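Local coordinates for resiniferatoxin-binding, phosphotriesterase-related protein (Rhodobacter sphaeroides 2.4.1, PDB 3K2G) that binds two zinc ions in a TIM-barrel fold of the phosphotriesterase family and probably hydrolyses phosphoric esters, at residues G100-P106 with V127-G132. Residues are numbered along the deposited sequence; the frame is centred on the assembly and turned at random.
Sequences GRSIVDP and VQVVMG
Ile103 of strand 102-105 meets Val127, the residue just before strand 128-131, on the helix-facing side of two parallel strands, which helix 115-125 links into a beta-alpha-beta unit of the TIM barrel. Their side chains cross at a slant, with CG1 of Ile103 3.9 Å from CG1 of Val127. With its CG1 anti to the backbone N (chi1 171°), Val127 also lays that methyl against the O of Arg101, 3.4 Å away. Val92 of helix 85-97 packs on both side chains, while Leu118 of helix 115-125 reaches Val129, Asp105 and Met131, a selenomethionine here, farther along the same face.

The opposite face, turned to the barrel interior, carries Ser102, Gln128, Val104 and Val130. Here the aliphatic pair is looser: CG2 of Val104 comes to 4.2 Å from CB of Val130. With OG beside its backbone N (chi1 -48°), Ser102 brings the hydroxyl to 3.7 Å from CB of Gln128, and its hydrogen bond goes to the carbonyl of Leu28.

Between the two faces runs a ladder of five backbone bonds. Ile103 turns both its N and its O to strand 128-131, the N donating to Gln128 O at 2.8 Å and the O accepting from Val130 N at 3.0 Å. Asp105 continues the pattern through its N, which meets Val130 O. Its carboxylate is held at both oxygens, OD1 by the hydroxyl of Thr107 and OD2 by the amide of Leu37, just beyond the zinc ligands His34 and His36. The strands end beside the metal centre, where the ring of Pro106 comes within about 3 Å, nearest atoms, of the side chain of Glu177, a ligand of both zinc ions. At that end Gly132 N donates to Asp105 O at 3.1 Å, tilted 23° from the carbonyl plane.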
loop_
_atom_site.group_PDB
_atom_site.type_symbol
_atom_site.label_atom_id
_atom_site.label_comp_id
_atom_site.label_asym_id
_atom_site.label_seq_id
_atom_site.Cartn_x
_atom_site.Cartn_y
_atom_site.Cartn_z
ATOM N N GLY B 100 -10.554 1.168 -36.743
ATOM C CA GLY B 100 -10.963 2.487 -36.291
ATOM C C GLY B 100 -12.020 3.085 -37.201
ATOM O O GLY B 100 -11.924 2.983 -38.421
ATOM N N ARG B 101 -13.031 3.717 -36.618
ATOM C CA ARG B 101 -14.097 4.312 -37.412
ATOM C C ARG B 101 -14.196 5.811 -37.183
ATOM O O ARG B 101 -14.472 6.567 -38.110
ATOM C CB ARG B 101 -15.431 3.656 -37.057
ATOM C CG ARG B 101 -15.326 2.146 -36.936
ATOM C CD ARG B 101 -16.556 1.525 -36.285
ATOM N NE ARG B 101 -16.216 0.309 -35.545
ATOM C CZ ARG B 101 -17.094 -0.437 -34.881
ATOM N NH1 ARG B 101 -18.378 -0.098 -34.860
ATOM N NH2 ARG B 101 -16.688 -1.516 -34.224
ATOM N N SER B 102 -13.949 6.245 -35.952
ATOM C CA SER B 102 -14.069 7.660 -35.632
ATOM C C SER B 102 -12.968 8.239 -34.746
ATOM O O SER B 102 -12.393 7.546 -33.911
ATOM C CB SER B 102 -15.418 7.907 -34.941
ATOM O OG SER B 102 -16.486 7.299 -35.654
ATOM N N ILE B 103 -12.704 9.528 -34.931
ATOM C CA ILE B 103 -11.728 10.242 -34.114
ATOM C C ILE B 103 -12.303 11.580 -33.654
ATOM O O ILE B 103 -12.916 12.308 -34.438
ATOM C CB ILE B 103 -10.417 10.524 -34.871
ATOM C CG1 ILE B 103 -9.705 9.209 -35.194
ATOM C CG2 ILE B 103 -9.509 11.407 -34.008
ATOM C CD1 ILE B 103 -8.416 9.385 -35.973
ATOM N N VAL B 104 -12.117 11.891 -32.376
ATOM C CA VAL B 104 -12.582 13.151 -31.813
ATOM C C VAL B 104 -11.359 14.053 -31.670
ATOM O O VAL B 104 -10.425 13.739 -30.927
ATOM C CB VAL B 104 -13.237 12.959 -30.417
ATOM C CG1 VAL B 104 -13.701 14.308 -29.867
ATOM C CG2 VAL B 104 -14.424 11.999 -30.523
ATOM N N ASP B 105 -11.359 15.165 -32.397
ATOM C CA ASP B 105 -10.246 16.099 -32.348
ATOM C C ASP B 105 -10.656 17.333 -31.553
ATOM O O ASP B 105 -11.408 18.180 -32.038
ATOM C CB ASP B 105 -9.829 16.510 -33.758
ATOM C CG ASP B 105 -8.551 17.328 -33.766
ATOM O OD1 ASP B 105 -8.385 18.171 -32.862
ATOM O OD2 ASP B 105 -7.723 17.126 -34.676
ATOM N N PRO B 106 -10.153 17.450 -30.321
ATOM C CA PRO B 106 -10.468 18.579 -29.443
ATOM C C PRO B 106 -9.598 19.819 -29.632
ATOM O O PRO B 106 -9.556 20.682 -28.751
ATOM C CB PRO B 106 -10.310 17.970 -28.057
ATOM C CG PRO B 106 -9.120 17.071 -28.257
ATOM C CD PRO B 106 -9.410 16.408 -29.588
ATOM N N VAL B 127 -12.383 7.930 -42.192
ATOM C CA VAL B 127 -12.600 7.954 -40.754
ATOM C C VAL B 127 -13.418 9.191 -40.391
ATOM O O VAL B 127 -13.116 10.296 -40.834
ATOM C CB VAL B 127 -11.245 7.979 -39.996
ATOM C CG1 VAL B 127 -11.476 8.227 -38.508
ATOM C CG2 VAL B 127 -10.510 6.657 -40.209
ATOM N N GLN B 128 -14.460 8.997 -39.593
ATOM C CA GLN B 128 -15.328 10.095 -39.177
ATOM C C GLN B 128 -14.623 10.960 -38.138
ATOM O O GLN B 128 -14.034 10.444 -37.189
ATOM C CB GLN B 128 -16.631 9.532 -38.603
ATOM C CG GLN B 128 -17.295 8.532 -39.532
ATOM C CD GLN B 128 -18.435 7.771 -38.882
ATOM O OE1 GLN B 128 -18.305 7.265 -37.765
ATOM N NE2 GLN B 128 -19.554 7.671 -39.587
ATOM N N VAL B 129 -14.691 12.275 -38.327
ATOM C CA VAL B 129 -14.052 13.218 -37.417
ATOM C C VAL B 129 -15.015 14.192 -36.744
ATOM O O VAL B 129 -15.809 14.867 -37.412
ATOM C CB VAL B 129 -12.966 14.041 -38.156
ATOM C CG1 VAL B 129 -12.382 15.101 -37.235
ATOM C CG2 VAL B 129 -11.870 13.112 -38.652
ATOM N N VAL B 130 -14.931 14.262 -35.417
ATOM C CA VAL B 130 -15.755 15.169 -34.622
ATOM C C VAL B 130 -14.871 16.340 -34.193
ATOM O O VAL B 130 -13.756 16.127 -33.712
ATOM C CB VAL B 130 -16.307 14.477 -33.357
ATOM C CG1 VAL B 130 -17.068 15.483 -32.517
ATOM C CG2 VAL B 130 -17.218 13.318 -33.750
HETATM N N MSE B 131 -15.377 17.564 -34.358
HETATM C CA MSE B 131 -14.621 18.776 -34.028
HETATM C C MSE B 131 -15.024 19.471 -32.727
HETATM O O MSE B 131 -16.213 19.613 -32.419
HETATM C CB MSE B 131 -14.733 19.763 -35.193
HETATM C CG MSE B 131 -14.076 21.127 -34.982
HETATM SE SE MSE B 131 -14.082 22.144 -36.660
HETATM C CE MSE B 131 -16.010 22.481 -36.720
ATOM N N GLY B 132 -14.011 19.901 -31.975
ATOM C CA GLY B 132 -14.235 20.581 -30.715
ATOM C C GLY B 132 -14.310 22.089 -30.847
ATOM O O GLY B 132 -14.358 22.629 -31.952
#